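Local atomic coordinates of large adhesion protein (Lap) involved in biofilm formation (Marinobacter hydrocarbonoclasticus, PDB entry 6XI3), a protein that probably takes part in bacterial adhesion and biofilm formation, its tandem calcium-binding Ig-like beta-sandwich repeats forming part of the region that extends the adhesin toward its target. Residues Ala104-Arg107 / Asn108-Leu112; Thr36-Asn39 / Thr40-Thr43; Ile63-Ser66 / Ala67-Val71. All coordinates share one frame; numbering follows the deposited sequence.

Contact 1 of 3, residues Ala104-Arg107 / Asn108-Leu112; sequences AQDR and NGNAL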
loop_
_atom_site.group_PDB
_atom_site.type_symbol
_atom_site.label_atom_id
_atom_site.label_comp_id
_atom_site.label_asym_id
_atom_site.label_seq_id
_atom_site.Cartn_x
_atom_site.Cartn_y
_atom_site.Cartn_z
ATOM N N ALA A 104 58.631 11.063 -36.641
ATOM C CA ALA A 104 59.754 10.692 -37.509
ATOM C C ALA A 104 60.861 11.729 -37.309
ATOM O O ALA A 104 60.675 12.677 -36.489
ATOM C CB ALA A 104 59.266 10.593 -38.938
ATOM N N GLN A 105 61.982 11.512 -37.973
ATOM C CA GLN A 105 63.120 12.462 -37.960
ATOM C C GLN A 105 63.356 12.909 -39.400
ATOM O O GLN A 105 63.389 12.065 -40.305
ATOM C CB GLN A 105 64.381 11.824 -37.372
ATOM C CG GLN A 105 64.247 11.476 -35.896
ATOM C CD GLN A 105 63.575 10.135 -35.694
ATOM O OE1 GLN A 105 63.852 9.170 -36.404
ATOM N NE2 GLN A 105 62.645 10.065 -34.742
ATOM N N ASP A 106 63.603 14.191 -39.586
ATOM C CA ASP A 106 64.049 14.692 -40.903
ATOM C C ASP A 106 65.508 14.229 -41.107
ATOM O O ASP A 106 66.101 13.573 -40.214
ATOM C CB ASP A 106 63.718 16.182 -41.004
ATOM C CG ASP A 106 64.657 17.137 -40.286
ATOM O OD1 ASP A 106 65.748 16.707 -39.867
ATOM O OD2 ASP A 106 64.294 18.324 -40.206
ATOM N N ARG A 107 66.051 14.518 -42.276
ATOM C CA ARG A 107 67.430 14.146 -42.701
ATOM C C ARG A 107 68.495 14.748 -41.766
ATOM O O ARG A 107 69.606 14.140 -41.680
ATOM C CB ARG A 107 67.694 14.633 -44.128
ATOM C CG ARG A 107 66.997 13.850 -45.223
ATOM C CD ARG A 107 67.404 14.378 -46.590
ATOM N NE ARG A 107 66.465 14.001 -47.636
ATOM C CZ ARG A 107 66.546 12.891 -48.359
ATOM N NH1 ARG A 107 67.539 12.035 -48.164
ATOM N NH2 ARG A 107 65.653 12.649 -49.301
ATOM N N ASN A 108 68.184 15.854 -41.066
ATOM C CA ASN A 108 69.150 16.534 -40.158
ATOM C C ASN A 108 68.855 16.161 -38.692
ATOM O O ASN A 108 69.388 16.813 -37.785
ATOM C CB ASN A 108 69.185 18.035 -40.448
ATOM C CG ASN A 108 69.722 18.336 -41.837
ATOM O OD1 ASN A 108 69.795 17.457 -42.692
ATOM N ND2 ASN A 108 70.167 19.554 -42.063
ATOM N N GLY A 109 67.965 15.208 -38.463
ATOM C CA GLY A 109 67.717 14.654 -37.123
ATOM C C GLY A 109 66.614 15.350 -36.355
ATOM O O GLY A 109 66.348 14.910 -35.232
ATOM N N ASN A 110 65.994 16.395 -36.894
ATOM C CA ASN A 110 64.955 17.168 -36.172
ATOM C C ASN A 110 63.730 16.266 -35.921
ATOM O O ASN A 110 63.271 15.607 -36.872
ATOM C CB ASN A 110 64.573 18.403 -36.971
ATOM C CG ASN A 110 65.776 19.300 -37.158
ATOM O OD1 ASN A 110 66.335 19.756 -36.167
ATOM N ND2 ASN A 110 66.181 19.536 -38.395
ATOM N N ALA A 111 63.232 16.222 -34.688
ATOM C CA ALA A 111 62.011 15.466 -34.306
ATOM C C ALA A 111 60.792 16.057 -35.025
ATOM O O ALA A 111 60.541 17.266 -34.915
ATOM C CB ALA A 111 61.830 15.495 -32.805
ATOM N N LEU A 112 60.062 15.247 -35.780
ATOM C CA LEU A 112 58.789 15.703 -36.397
ATOM C C LEU A 112 57.650 14.951 -35.714
ATOM O O LEU A 112 57.850 13.767 -35.375
ATOM C CB LEU A 112 58.798 15.413 -37.885
ATOM C CG LEU A 112 60.031 15.886 -38.623
ATOM C CD1 LEU A 112 60.086 15.232 -39.987
ATOM C CD2 LEU A 112 60.027 17.403 -38.719
#

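Contact 2 of 3, residues Thr36-Asn39 / Thr40-Thr43; sequences TVDN and TAQT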
loop_
_atom_site.group_PDB
_atom_site.type_symbol
_atom_site.label_atom_id
_atom_site.label_comp_id
_atom_site.label_asym_id
_atom_site.label_seq_id
_atom_site.Cartn_x
_atom_site.Cartn_y
_atom_site.Cartn_z
ATOM N N THR A 36 39.958 6.026 -41.797
ATOM C CA THR A 36 38.737 5.235 -41.510
ATOM C C THR A 36 38.931 4.482 -40.204
ATOM O O THR A 36 40.033 4.025 -39.916
ATOM C CB THR A 36 38.340 4.253 -42.627
ATOM O OG1 THR A 36 39.120 3.070 -42.506
ATOM C CG2 THR A 36 38.494 4.768 -44.038
ATOM N N VAL A 37 37.858 4.385 -39.442
ATOM C CA VAL A 37 37.736 3.441 -38.313
ATOM C C VAL A 37 36.596 2.516 -38.710
ATOM O O VAL A 37 35.463 3.043 -38.950
ATOM C CB VAL A 37 37.423 4.151 -36.992
ATOM C CG1 VAL A 37 37.133 3.158 -35.873
ATOM C CG2 VAL A 37 38.528 5.106 -36.611
ATOM N N ASP A 38 36.911 1.230 -38.832
ATOM C CA ASP A 38 35.919 0.173 -39.123
ATOM C C ASP A 38 35.513 -0.467 -37.793
ATOM O O ASP A 38 36.236 -1.351 -37.315
ATOM C CB ASP A 38 36.487 -0.804 -40.155
ATOM C CG ASP A 38 35.493 -1.849 -40.634
ATOM O OD1 ASP A 38 34.541 -2.167 -39.866
ATOM O OD2 ASP A 38 35.724 -2.388 -41.727
ATOM N N ASN A 39 34.366 -0.050 -37.272
ATOM C CA ASN A 39 33.759 -0.522 -36.001
ATOM C C ASN A 39 33.484 -2.032 -36.024
ATOM O O ASN A 39 33.628 -2.664 -34.947
ATOM C CB ASN A 39 32.520 0.312 -35.674
ATOM C CG ASN A 39 32.904 1.705 -35.239
ATOM O OD1 ASN A 39 33.792 1.876 -34.406
ATOM N ND2 ASN A 39 32.240 2.710 -35.772
ATOM N N THR A 40 33.143 -2.619 -37.177
ATOM C CA THR A 40 32.822 -4.071 -37.296
ATOM C C THR A 40 34.113 -4.898 -37.307
ATOM O O THR A 40 34.235 -5.811 -36.492
ATOM C CB THR A 40 31.929 -4.374 -38.507
ATOM O OG1 THR A 40 30.873 -3.420 -38.425
ATOM C CG2 THR A 40 31.360 -5.781 -38.522
ATOM N N ALA A 41 35.078 -4.576 -38.159
ATOM C CA ALA A 41 36.370 -5.302 -38.208
ATOM C C ALA A 41 37.288 -4.857 -37.046
ATOM O O ALA A 41 38.257 -5.587 -36.762
ATOM C CB ALA A 41 37.013 -5.060 -39.557
ATOM N N GLN A 42 36.983 -3.728 -36.368
ATOM C CA GLN A 42 37.867 -3.148 -35.297
ATOM C C GLN A 42 39.277 -2.939 -35.868
ATOM O O GLN A 42 40.276 -3.570 -35.375
ATOM C CB GLN A 42 37.892 -4.048 -34.062
ATOM C CG GLN A 42 36.505 -4.283 -33.486
ATOM C CD GLN A 42 36.571 -5.274 -32.355
ATOM O OE1 GLN A 42 36.319 -6.458 -32.543
ATOM N NE2 GLN A 42 37.047 -4.824 -31.207
ATOM N N THR A 43 39.329 -2.175 -36.951
ATOM C CA THR A 43 40.581 -1.849 -37.663
ATOM C C THR A 43 40.565 -0.371 -37.984
ATOM O O THR A 43 39.501 0.219 -37.969
ATOM C CB THR A 43 40.752 -2.619 -38.981
ATOM O OG1 THR A 43 39.687 -2.287 -39.877
ATOM C CG2 THR A 43 40.796 -4.108 -38.761
HETATM O O HOH W 1 39.947 -0.053 -41.447
#

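Contact 3 of 3, residues Ile63-Ser66 / Ala67-Val71; sequences ITDS and AGNIV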
loop_
_atom_site.group_PDB
_atom_site.type_symbol
_atom_site.label_atom_id
_atom_site.label_comp_id
_atom_site.label_asym_id
_atom_site.label_seq_id
_atom_site.Cartn_x
_atom_site.Cartn_y
_atom_site.Cartn_z
ATOM N N ILE A 63 48.405 4.551 -31.359
ATOM C CA ILE A 63 46.948 4.799 -31.263
ATOM C C ILE A 63 46.604 4.526 -29.809
ATOM O O ILE A 63 46.860 3.398 -29.366
ATOM C CB ILE A 63 46.150 3.919 -32.224
ATOM C CG1 ILE A 63 46.807 3.875 -33.606
ATOM C CG2 ILE A 63 44.715 4.431 -32.253
ATOM C CD1 ILE A 63 46.014 3.116 -34.614
ATOM N N THR A 64 46.133 5.559 -29.115
ATOM C CA THR A 64 45.798 5.527 -27.679
ATOM C C THR A 64 44.284 5.670 -27.511
ATOM O O THR A 64 43.681 6.585 -28.103
ATOM C CB THR A 64 46.539 6.642 -26.924
ATOM O OG1 THR A 64 47.909 6.488 -27.264
ATOM C CG2 THR A 64 46.362 6.586 -25.427
ATOM N N ASP A 65 43.705 4.847 -26.651
ATOM C CA ASP A 65 42.238 4.885 -26.441
ATOM C C ASP A 65 41.911 5.672 -25.157
ATOM O O ASP A 65 42.844 6.171 -24.476
ATOM C CB ASP A 65 41.704 3.455 -26.473
ATOM C CG ASP A 65 42.055 2.657 -25.236
ATOM O OD1 ASP A 65 42.562 3.280 -24.265
ATOM O OD2 ASP A 65 41.782 1.428 -25.231
ATOM N N SER A 66 40.613 5.754 -24.843
ATOM C CA SER A 66 40.023 6.494 -23.702
ATOM C C SER A 66 40.505 5.932 -22.355
ATOM O O SER A 66 40.269 6.588 -21.353
ATOM C CB SER A 66 38.505 6.466 -23.796
ATOM O OG SER A 66 38.023 5.131 -23.816
ATOM N N ALA A 67 41.095 4.740 -22.311
ATOM C CA ALA A 67 41.590 4.092 -21.071
ATOM C C ALA A 67 43.134 4.104 -20.996
ATOM O O ALA A 67 43.694 3.451 -20.077
ATOM C CB ALA A 67 41.065 2.683 -21.019
ATOM N N GLY A 68 43.813 4.712 -21.969
ATOM C CA GLY A 68 45.289 4.693 -22.063
ATOM C C GLY A 68 45.898 3.439 -22.689
ATOM O O GLY A 68 47.119 3.398 -22.765
ATOM N N ASN A 69 45.122 2.454 -23.161
ATOM C CA ASN A 69 45.682 1.310 -23.926
ATOM C C ASN A 69 46.344 1.858 -25.198
ATOM O O ASN A 69 45.833 2.827 -25.764
ATOM C CB ASN A 69 44.620 0.276 -24.261
ATOM C CG ASN A 69 43.876 -0.160 -23.020
ATOM O OD1 ASN A 69 44.491 -0.714 -22.117
ATOM N ND2 ASN A 69 42.575 0.091 -22.977
ATOM N N ILE A 70 47.444 1.263 -25.633
ATOM C CA ILE A 70 48.216 1.788 -26.797
ATOM C C ILE A 70 48.319 0.681 -27.837
ATOM O O ILE A 70 48.676 -0.464 -27.494
ATOM C CB ILE A 70 49.611 2.314 -26.380
ATOM C CG1 ILE A 70 49.510 3.545 -25.468
ATOM C CG2 ILE A 70 50.474 2.616 -27.602
ATOM C CD1 ILE A 70 50.779 3.828 -24.632
ATOM N N VAL A 71 48.104 1.046 -29.087
ATOM C CA VAL A 71 48.565 0.219 -30.216
ATOM C C VAL A 71 49.822 0.897 -30.774
ATOM O O VAL A 71 49.761 2.107 -31.072
ATOM C CB VAL A 71 47.461 0.035 -31.280
ATOM C CG1 VAL A 71 48.061 -0.357 -32.622
ATOM C CG2 VAL A 71 46.432 -0.996 -30.826
#

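Contact 1 of 3, residues Ala104-Arg107 / Asn108-Leu112
Across the connection between strands 96-105 and 111-120, D106 and N110 meet side chain to side chain, in a local contact that closes a beta hairpin in the first modelled Ig-like domain. The chain reverses through a type I beta turn from D106 to G109, for which the evidence is the bond from G109 N to D106 O, 3.0 Å long. G109 takes positive phi (92°), a backbone shape that glycine adopts readily. D106 carries the turn on its carboxylate. Its CG sits between the backbone N and the carbonyl carbon (chi1 79°), which swings D106 OD1 back over the turn to accept N108 N at 2.8 Å and N110 N at 3.0 Å. The two donors arrive from opposite faces of the carboxylate plane. D106 OD2 offers its syn lone pair to N110 ND2 at 2.9 Å, and this bond lies in the amide plane although carboxylate and amide stand 87° apart.

Beyond the turn, the two strands enter regular antiparallel pairing: D106 N donates to N110 O, and A104 and L112 form a hydrogen-bonded pair whose L112 N to A104 O bond measures 2.7 Å. L112 lies on the buried face with A104, its CD1 reaching D106 CB at 3.9 Å and its side chain also touching V53. The R107 side chain touches A54 and P55, while its backbone bonds to D52.

Contact 2 of 3, residues Thr36-Asn39 / Thr40-Thr43
D38 grips the turn that follows strand 29-38 with both its carboxylate and its backbone. In the first shell, D38 OD1 accepts A41 N at 3.0 Å, a nearly straight bond with an angle of 173° at the hydrogen, and the amide comes from above the carboxylate plane. T40 N makes a second, weak bond to the same D38 OD1 at 3.1 Å. The carboxylate reaches these amides because CG stands opposite the backbone N (chi1 -174°), which carries the group forward over T40 and A41; A41 CB rests against D38 OD2 at 3.7 Å.

The backbone of D38 completes the grip. D38 N donates to T43 O at 2.9 Å, almost in line with the carbonyl, and T43 N returns a bond to D38 O at 3.2 Å. Q42 N also approaches D38 O, in a weak, strongly bent bond. Q42 and T43 both face D38, a beta bulge, and the left-handed backbone of Q42 (phi 55°) makes it the G1 type. On the same face as D38, T43 OG1 packs against D38 CB at 3.5 Å and binds a water that makes a weak link to T36 OG1.

Further out, the side-chain OD1 of N39 accepts the backbone N of D121, one of the residues seen to bind calcium at the junction with the next domain, and V37 and N39 lie on L120. Q42 touches A122, beside D121. Gathering two backbone N-H groups on one carboxylate oxygen probably favours the charged form of D38, while the adjoining N39 bond ties this turn to the backbone of a calcium ligand.

Contact 3 of 3, residues Ile63-Ser66 / Ala67-Val71
I63 and V71 pair across a beta hairpin, in which strands 58-64 and 70-76 of the Ig-like sandwich are joined by a type I beta turn from D65 to G68. Main-chain bonds set the register. I63 and V71 form a hydrogen-bonded antiparallel pair, with V71 N to I63 O at 2.7 Å, and T64 and I70 follow as a non-hydrogen-bonded pair. D65 N to N69 O continues the pairing into the turn, which is itself closed by G68 N to D65 O at 3.1 Å, the donor standing above the carbonyl plane.

Side-chain packing falls on both faces. I63 CB meets V71 CB at 4.2 Å, and both side chains rest on V88 of strand 82-89, joining this hairpin to the facing sheet. On the other face, T64 and I70 lie side by side in van der Waals contact, T64 OG1 being 3.8 Å from I70 CG1.

Polar side-chain bonds centre on the buried D65. With CG between the backbone N and the carbonyl carbon (chi1 73°), the carboxylate folds back across the turn: D65 OD1 takes A67 N at 2.8 Å from above its plane and N69 N more weakly. OD2 also accepts V94 N, while S66 OG bonds to the carbonyl of D95, a calcium ligand, so this end of the hairpin is fastened to the segment approaching the metal site. Within the turn, N69 ND2 meets the syn lone pair of D65 OD2 at 2.7 Å, and that oxygen lies only 2° out of the N69 amide plane.

From the N terminus, contact 2 comes first, closing the turn between strands 29-38 and 43-51 of the three-stranded sheet. Contact 3 then closes the hairpin of strands 58-64 and 70-76, and contact 1 the hairpin of strands 96-105 and 111-120. The three loops follow in series; none encloses or crosses another. Contacts 1 and 3 belong to one four-stranded sheet, where strands 58-64 and 96-105 are antiparallel neighbours, and their centres lie about 25 Å apart. Contact 2 belongs to the other sheet, its centre about 15 Å from that of contact 3; both reach residues of the calcium site, D121 and D95 respectively.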